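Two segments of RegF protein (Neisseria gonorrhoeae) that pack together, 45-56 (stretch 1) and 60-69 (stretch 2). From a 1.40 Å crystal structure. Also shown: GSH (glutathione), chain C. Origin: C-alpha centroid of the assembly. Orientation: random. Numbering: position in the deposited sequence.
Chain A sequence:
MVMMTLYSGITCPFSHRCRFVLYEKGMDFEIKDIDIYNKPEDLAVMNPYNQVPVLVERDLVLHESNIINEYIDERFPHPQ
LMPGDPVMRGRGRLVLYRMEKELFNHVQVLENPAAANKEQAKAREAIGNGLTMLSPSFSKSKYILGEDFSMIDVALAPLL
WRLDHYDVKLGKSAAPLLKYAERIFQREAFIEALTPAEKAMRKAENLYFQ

Stretch 1 45-56: VMNPYNQVPVLV
Stretch 2 (60-69) LVLHESNIIN

A β-hairpin beside a bound glutathione illustrates how strand register determines which side chains share a face. Stretch 1 leaves a helix at Asn-47, makes a type I turn to Asn-50, whose phi/psi is 57/45, and runs extended through cis Pro-53 into strand 54-56. The strand from Leu-60 returns antiparallel at 166°, the axes 4.7 Å apart, and Glu-64 (74/105) occupies the N-cap position before the helix from Ser-65. Leu-55 opposes Leu-62, CA-CA 5.2 Å, in a hydrogen-bonded pair: Leu-55 N to Leu-62 O is 2.8 Å, Leu-62 N to Leu-55 O 2.9 Å. Val-56 faces Val-61 in a non-hydrogen-bonded pair.

Alternation sorts the side chains. Val-54, Val-56, Val-61 (all chi1 t) and His-63 share one face, where Val-61 CG1 packs by apolar contact 4.1 Å from Val-54 CG1 and 3.9 Å from Met-46 CB. His-63 (chi1 p, chi2 92°) carries Asn-47 OD1 over one ring face, 3.4 Å from His-63 CG, without a hydrogen bond; that oxygen accepts from Tyr-49 N at 2.9 Å. On the other face, Leu-55 CB (chi1 t) meets Ile-68 CG2 (chi1 m) at 3.8 Å, again apolar packing.

Where the strands part, a water bridges Pro-53 O (2.7 Å), Glu-64 N (2.9 Å) and glutathione O11 (2.8 Å). Val-52 N and O bind glutathione O2 and N2 at 3.0 and 2.8 Å, while Ser-65 N reaches O11 at 2.9 Å.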

ATOM      1  N   VAL A  45     -20.629  -3.773  -5.487  1.00 15.02           N
ATOM      2  CA  VAL A  45     -20.516  -5.174  -5.095  1.00 16.79           C
ATOM      3  C   VAL A  45     -19.067  -5.624  -5.318  1.00 18.21           C
ATOM      4  O   VAL A  45     -18.498  -6.366  -4.501  1.00 19.98           O
ATOM      5  CB  VAL A  45     -21.474  -6.023  -5.934  1.00 19.95           C
ATOM      6  CG1 VAL A  45     -21.317  -7.514  -5.587  1.00 21.13           C
ATOM      7  CG2 VAL A  45     -22.926  -5.601  -5.659  1.00 20.17           C
ATOM      8  N   MET A  46     -18.450  -5.175  -6.406  1.00 15.00           N
ATOM      9  CA  MET A  46     -17.059  -5.531  -6.722  1.00 14.29           C
ATOM     10  C   MET A  46     -16.071  -4.796  -5.823  1.00 14.80           C
ATOM     11  O   MET A  46     -14.983  -5.296  -5.524  1.00 16.73           O
ATOM     12  CB  MET A  46     -16.740  -5.193  -8.199  1.00 14.81           C
ATOM     13  CG  MET A  46     -17.398  -6.141  -9.206  1.00 17.68           C
ATOM     14  SD  MET A  46     -16.971  -5.807 -10.899  1.00 18.44           S
ATOM     15  CE  MET A  46     -17.713  -4.194 -11.106  1.00 24.18           C
ATOM     16  N   ASN A  47     -16.389  -3.577  -5.443  1.00 12.34           N
ATOM     17  CA  ASN A  47     -15.450  -2.716  -4.766  1.00 11.98           C
ATOM     18  C   ASN A  47     -16.234  -2.001  -3.670  1.00 12.57           C
ATOM     19  O   ASN A  47     -17.055  -1.146  -3.962  1.00 14.43           O
ATOM     20  CB  ASN A  47     -14.864  -1.686  -5.758  1.00 11.92           C
ATOM     21  CG  ASN A  47     -13.891  -0.720  -5.081  1.00 10.54           C
ATOM     22  OD1 ASN A  47     -13.676  -0.791  -3.844  1.00 10.66           O
ATOM     23  ND2 ASN A  47     -13.322   0.191  -5.833  1.00 11.14           N
ATOM     24  N   PRO A  48     -15.964  -2.284  -2.389  1.00 14.17           N
ATOM     25  CA  PRO A  48     -16.774  -1.606  -1.360  1.00 16.16           C
ATOM     26  C   PRO A  48     -16.567  -0.103  -1.306  1.00 14.15           C
ATOM     27  O   PRO A  48     -17.435   0.616  -0.786  1.00 18.11           O
ATOM     28  CB  PRO A  48     -16.295  -2.251  -0.043  1.00 18.37           C
ATOM     29  CG  PRO A  48     -14.947  -2.664  -0.329  1.00 20.25           C
ATOM     30  CD  PRO A  48     -14.943  -3.162  -1.785  1.00 17.36           C
ATOM     31  N   TYR A  49     -15.498   0.393  -1.929  1.00 12.07           N
ATOM     32  CA  TYR A  49     -15.324   1.838  -2.037  1.00 12.10           C
ATOM     33  C   TYR A  49     -16.040   2.471  -3.224  1.00 10.32           C
ATOM     34  O   TYR A  49     -16.026   3.693  -3.345  1.00 12.30           O
ATOM     35  CB  TYR A  49     -13.835   2.198  -2.080  1.00 13.30           C
ATOM     36  CG  TYR A  49     -13.082   1.561  -0.946  1.00 14.29           C
ATOM     37  CD1 TYR A  49     -13.457   1.767   0.368  1.00 23.94           C
ATOM     38  CD2 TYR A  49     -12.043   0.682  -1.182  1.00 18.76           C
ATOM     39  CE1 TYR A  49     -12.765   1.142   1.404  1.00 23.23           C
ATOM     40  CE2 TYR A  49     -11.354   0.062  -0.147  1.00 21.95           C
ATOM     41  CZ  TYR A  49     -11.729   0.303   1.113  1.00 18.50           C
ATOM     42  OH  TYR A  49     -11.011  -0.353   2.143  1.00 24.54           O
ATOM     43  N   ASN A  50     -16.651   1.621  -4.057  1.00 10.58           N
ATOM     44  CA  ASN A  50     -17.494   2.128  -5.164  1.00  9.27           C
ATOM     45  C   ASN A  50     -16.758   3.067  -6.125  1.00 11.20           C
ATOM     46  O   ASN A  50     -17.240   4.151  -6.467  1.00 11.40           O
ATOM     47  CB  ASN A  50     -18.713   2.818  -4.598  1.00 10.23           C
ATOM     48  CG  ASN A  50     -19.831   2.954  -5.604  1.00 13.83           C
ATOM     49  OD1 ASN A  50     -19.921   2.205  -6.573  1.00 13.47           O
ATOM     50  ND2 ASN A  50     -20.749   3.859  -5.309  1.00 12.61           N
ATOM     51  N   GLN A  51     -15.548   2.667  -6.508  1.00  9.19           N
ATOM     52  CA  GLN A  51     -14.653   3.413  -7.370  1.00  9.27           C
ATOM     53  C   GLN A  51     -14.139   2.518  -8.495  1.00  9.27           C
ATOM     54  O   GLN A  51     -14.118   1.286  -8.428  1.00  9.36           O
ATOM     55  CB  GLN A  51     -13.438   3.907  -6.594  1.00  9.79           C
ATOM     56  CG  GLN A  51     -13.803   4.940  -5.555  1.00 10.93           C
ATOM     57  CD  GLN A  51     -12.587   5.411  -4.801  1.00 12.34           C
ATOM     58  OE1 GLN A  51     -11.648   4.640  -4.569  1.00 11.73           O
ATOM     59  NE2 GLN A  51     -12.563   6.698  -4.439  1.00 18.35           N
ATOM     60  N   VAL A  52     -13.685   3.213  -9.551  1.00  9.65           N
ATOM     61  CA  VAL A  52     -12.830   2.586 -10.560  1.00  9.30           C
ATOM     62  C   VAL A  52     -11.374   2.967 -10.289  1.00  7.55           C
ATOM     63  O   VAL A  52     -11.110   4.002  -9.674  1.00  9.00           O
ATOM     64  CB  VAL A  52     -13.230   3.039 -12.006  1.00  7.89           C
ATOM     65  CG1 VAL A  52     -14.567   2.434 -12.321  1.00 11.69           C
ATOM     66  CG2 VAL A  52     -13.231   4.569 -12.120  1.00 10.41           C
ATOM     67  N   PRO A  53     -10.417   2.140 -10.714  1.00  7.09           N
ATOM     68  CA  PRO A  53     -10.613   0.930 -11.508  1.00  7.52           C
ATOM     69  C   PRO A  53     -10.902  -0.308 -10.687  1.00  7.35           C
ATOM     70  O   PRO A  53     -10.604  -0.413  -9.456  1.00  8.67           O
ATOM     71  CB  PRO A  53      -9.246   0.733 -12.172  1.00  8.53           C
ATOM     72  CG  PRO A  53      -8.242   1.361 -11.156  1.00  8.22           C
ATOM     73  CD  PRO A  53      -9.018   2.600 -10.683  1.00  7.79           C
ATOM     74  N   VAL A  54     -11.503  -1.311 -11.339  1.00  7.13           N
ATOM     75  CA  VAL A  54     -11.667  -2.672 -10.822  1.00  7.61           C
ATOM     76  C   VAL A  54     -11.171  -3.619 -11.908  1.00  8.08           C
ATOM     77  O   VAL A  54     -11.400  -3.361 -13.121  1.00  9.04           O
ATOM     78  CB  VAL A  54     -13.130  -2.960 -10.529  1.00  8.39           C
ATOM     79  CG1 VAL A  54     -13.387  -4.432 -10.199  1.00 11.74           C
ATOM     80  CG2 VAL A  54     -13.592  -2.065  -9.359  1.00 11.23           C
ATOM     81  N   LEU A  55     -10.458  -4.680 -11.561  1.00 10.36           N
ATOM     82  CA  LEU A  55     -10.118  -5.704 -12.513  1.00  9.61           C
ATOM     83  C   LEU A  55     -10.830  -6.983 -12.133  1.00 11.59           C
ATOM     84  O   LEU A  55     -10.815  -7.394 -10.940  1.00 12.29           O
ATOM     85  CB  LEU A  55      -8.618  -5.921 -12.523  1.00 11.02           C
ATOM     86  CG  LEU A  55      -8.090  -6.838 -13.635  1.00 11.16           C
ATOM     87  CD1 LEU A  55      -7.950  -6.043 -14.951  1.00 13.37           C
ATOM     88  CD2 LEU A  55      -6.743  -7.461 -13.276  1.00 16.20           C
ATOM     89  N   VAL A  56     -11.431  -7.643 -13.121  1.00 13.57           N
ATOM     90  CA  VAL A  56     -12.037  -8.950 -12.925  1.00 14.70           C
ATOM     91  C   VAL A  56     -11.376  -9.943 -13.835  1.00 13.99           C
ATOM     92  O   VAL A  56     -11.256  -9.702 -15.049  1.00 15.98           O
ATOM     93  CB  VAL A  56     -13.568  -8.918 -13.176  1.00 13.86           C
ATOM     94  CG1 VAL A  56     -14.171 -10.344 -13.070  1.00 19.05           C
ATOM     95  CG2 VAL A  56     -14.231  -7.953 -12.182  1.00 15.77           C
ATOM     96  N   LEU A  60     -11.503 -13.893  -9.710  1.00 17.89           N
ATOM     97  CA  LEU A  60     -10.725 -12.871  -9.016  1.00 17.05           C
ATOM     98  C   LEU A  60     -11.274 -11.481  -9.261  1.00 18.67           C
ATOM     99  O   LEU A  60     -11.448 -11.062 -10.413  1.00 18.06           O
ATOM    100  CB  LEU A  60      -9.282 -12.897  -9.507  1.00 20.74           C
ATOM    101  CG  LEU A  60      -8.357 -11.812  -8.972  1.00 23.43           C
ATOM    102  CD1 LEU A  60      -8.126 -11.930  -7.495  1.00 20.11           C
ATOM    103  CD2 LEU A  60      -7.049 -11.817  -9.710  1.00 25.57           C
ATOM    104  N   VAL A  61     -11.516 -10.727  -8.191  1.00 14.39           N
ATOM    105  CA  VAL A  61     -11.920  -9.332  -8.296  1.00 14.76           C
ATOM    106  C   VAL A  61     -10.937  -8.473  -7.503  1.00 12.51           C
ATOM    107  O   VAL A  61     -10.785  -8.696  -6.283  1.00 16.08           O
ATOM    108  CB  VAL A  61     -13.298  -9.141  -7.684  1.00 14.17           C
ATOM    109  CG1 VAL A  61     -13.728  -7.696  -7.809  1.00 16.84           C
ATOM    110  CG2 VAL A  61     -14.312 -10.035  -8.423  1.00 20.70           C
ATOM    111  N   LEU A  62     -10.275  -7.515  -8.136  1.00  9.89           N
ATOM    112  CA  LEU A  62      -9.351  -6.605  -7.452  1.00 10.98           C
ATOM    113  C   LEU A  62      -9.764  -5.172  -7.649  1.00  8.33           C
ATOM    114  O   LEU A  62     -10.194  -4.781  -8.747  1.00  9.98           O
ATOM    115  CB  LEU A  62      -7.942  -6.755  -8.002  1.00 10.37           C
ATOM    116  CG  LEU A  62      -7.289  -8.111  -7.792  1.00 10.85           C
ATOM    117  CD1 LEU A  62      -5.922  -8.075  -8.497  1.00 12.97           C
ATOM    118  CD2 LEU A  62      -7.068  -8.396  -6.289  1.00 11.53           C
ATOM    119  N   HIS A  63      -9.573  -4.324  -6.642  1.00  8.54           N
ATOM    120  CA  HIS A  63      -9.574  -2.878  -6.822  1.00  9.27           C
ATOM    121  C   HIS A  63      -8.240  -2.386  -6.254  1.00  8.39           C
ATOM    122  O   HIS A  63      -7.408  -3.187  -5.806  1.00  8.82           O
ATOM    123  CB  HIS A  63     -10.800  -2.253  -6.135  1.00  9.42           C
ATOM    124  CG  HIS A  63     -10.989  -2.659  -4.694  1.00  9.13           C
ATOM    125  ND1 HIS A  63     -10.477  -1.950  -3.619  1.00 10.34           N
ATOM    126  CD2 HIS A  63     -11.660  -3.707  -4.161  1.00 10.65           C
ATOM    127  CE1 HIS A  63     -10.802  -2.576  -2.493  1.00 11.79           C
ATOM    128  NE2 HIS A  63     -11.519  -3.647  -2.790  1.00 14.02           N
ATOM    129  N   GLU A  64      -8.084  -1.066  -6.296  1.00  7.89           N
ATOM    130  CA  GLU A  64      -6.874  -0.324  -5.960  1.00  7.76           C
ATOM    131  C   GLU A  64      -5.854  -0.482  -7.066  1.00  7.26           C
ATOM    132  O   GLU A  64      -5.222  -1.534  -7.277  1.00  8.75           O
ATOM    133  CB  GLU A  64      -6.297  -0.804  -4.623  1.00  9.09           C
ATOM    134  CG  GLU A  64      -5.183   0.089  -4.091  1.00 11.59           C
ATOM    135  CD  GLU A  64      -5.604   1.498  -3.745  1.00 12.97           C
ATOM    136  OE1 GLU A  64      -6.802   1.792  -3.710  1.00 10.09           O
ATOM    137  OE2 GLU A  64      -4.670   2.268  -3.396  1.00 15.19           O
ATOM    138  N   SER A  65      -5.708   0.595  -7.843  1.00  8.25           N
ATOM    139  CA  SER A  65      -4.893   0.578  -9.066  1.00  7.71           C
ATOM    140  C   SER A  65      -3.506  -0.023  -8.904  1.00  7.22           C
ATOM    141  O   SER A  65      -3.122  -0.853  -9.760  1.00  8.16           O
ATOM    142  CB  SER A  65      -4.842   1.994  -9.667  1.00  7.09           C
ATOM    143  OG  SER A  65      -4.186   2.938  -8.804  1.00  8.71           O
ATOM    144  N   ASN A  66      -2.787   0.320  -7.830  1.00  7.34           N
ATOM    145  CA  ASN A  66      -1.428  -0.230  -7.768  1.00  7.08           C
ATOM    146  C   ASN A  66      -1.426  -1.725  -7.462  1.00  7.83           C
ATOM    147  O   ASN A  66      -0.513  -2.435  -7.851  1.00  8.50           O
ATOM    148  CB  ASN A  66      -0.608   0.497  -6.695  1.00  8.57           C
ATOM    149  CG  ASN A  66      -0.149   1.853  -7.131  1.00 10.79           C
ATOM    150  OD1 ASN A  66      -0.150   2.213  -8.301  1.00 11.40           O
ATOM    151  ND2 ASN A  66       0.246   2.648  -6.139  1.00 14.68           N
ATOM    152  N   ILE A  67      -2.471  -2.212  -6.791  1.00  8.94           N
ATOM    153  CA  ILE A  67      -2.591  -3.653  -6.462  1.00  9.77           C
ATOM    154  C   ILE A  67      -2.994  -4.411  -7.745  1.00  9.89           C
ATOM    155  O   ILE A  67      -2.453  -5.480  -8.059  1.00  9.55           O
ATOM    156  CB  ILE A  67      -3.642  -3.840  -5.347  1.00 11.87           C
ATOM    157  CG1 ILE A  67      -3.062  -3.266  -4.066  1.00 14.91           C
ATOM    158  CG2 ILE A  67      -3.972  -5.299  -5.167  1.00 13.66           C
ATOM    159  CD1 ILE A  67      -3.952  -3.437  -2.906  1.00 17.25           C
ATOM    160  N   ILE A  68      -3.932  -3.864  -8.539  1.00  9.14           N
ATOM    161  CA  ILE A  68      -4.279  -4.435  -9.815  1.00  8.30           C
ATOM    162  C   ILE A  68      -3.012  -4.547 -10.660  1.00  9.74           C
ATOM    163  O   ILE A  68      -2.752  -5.573 -11.286  1.00 11.00           O
ATOM    164  CB  ILE A  68      -5.286  -3.485 -10.506  1.00  8.89           C
ATOM    165  CG1 ILE A  68      -6.647  -3.606  -9.796  1.00  9.04           C
ATOM    166  CG2 ILE A  68      -5.408  -3.861 -12.015  1.00 10.55           C
ATOM    167  CD1 ILE A  68      -7.678  -2.467 -10.255  1.00  9.37           C
ATOM    168  N   ASN A  69      -2.194  -3.495 -10.631  1.00  9.07           N
ATOM    169  CA  ASN A  69      -1.013  -3.489 -11.506  1.00 11.16           C
ATOM    170  C   ASN A  69       0.041  -4.478 -11.070  1.00  9.33           C
ATOM    171  O   ASN A  69       0.678  -5.103 -11.919  1.00 11.64           O
ATOM    172  CB  ASN A  69      -0.451  -2.096 -11.600  1.00 10.40           C
ATOM    173  CG  ASN A  69      -1.306  -1.218 -12.465  1.00 11.67           C
ATOM    174  OD1 ASN A  69      -2.240  -1.681 -13.114  1.00 11.57           O
ATOM    175  ND2 ASN A  69      -0.986   0.087 -12.468  1.00 16.16           N
TER
HETATM  176  N1  GSH C 302      -7.052   4.429  -4.418  1.00  8.53           N
HETATM  177  CA1 GSH C 302      -7.833   4.240  -5.675  1.00  7.63           C
HETATM  178  C1  GSH C 302      -7.001   3.551  -6.694  1.00  8.54           C
HETATM  179  O11 GSH C 302      -7.540   2.783  -7.530  1.00  7.72           O
HETATM  180  O12 GSH C 302      -5.781   3.797  -6.698  1.00  8.37           O
HETATM  181  CB1 GSH C 302      -8.438   5.565  -6.161  1.00  7.95           C
HETATM  182  CG1 GSH C 302      -9.454   5.387  -7.295  1.00  8.15           C
HETATM  183  CD1 GSH C 302     -10.263   6.657  -7.479  1.00  8.69           C
HETATM  184  OE1 GSH C 302     -10.087   7.671  -6.842  1.00 10.33           O
HETATM  185  N2  GSH C 302     -11.189   6.542  -8.506  1.00  9.21           N
HETATM  186  CA2 GSH C 302     -12.070   7.679  -8.772  1.00  8.37           C
HETATM  187  C2  GSH C 302     -13.474   7.190  -8.522  1.00  9.32           C
HETATM  188  O2  GSH C 302     -13.946   6.103  -8.816  1.00  9.35           O
HETATM  189  CB2 GSH C 302     -12.042   8.185 -10.174  1.00  8.66           C
HETATM  190  SG2 GSH C 302     -10.437   8.685 -10.729  1.00 15.37           S
HETATM  191  N3  GSH C 302     -14.346   8.220  -7.973  1.00 13.15           N
HETATM  192  CA3 GSH C 302     -15.736   7.936  -7.664  1.00 15.15           C
HETATM  193  C3  GSH C 302     -15.909   8.116  -6.188  1.00 22.53           C
HETATM  194  O31 GSH C 302     -14.968   8.293  -5.340  1.00 21.09           O
HETATM  195  O32 GSH C 302     -17.094   8.058  -5.787  1.00 25.27           O
HETATM  196  O   HOH W   1      -9.749   1.116  -7.356  1.00  8.51           O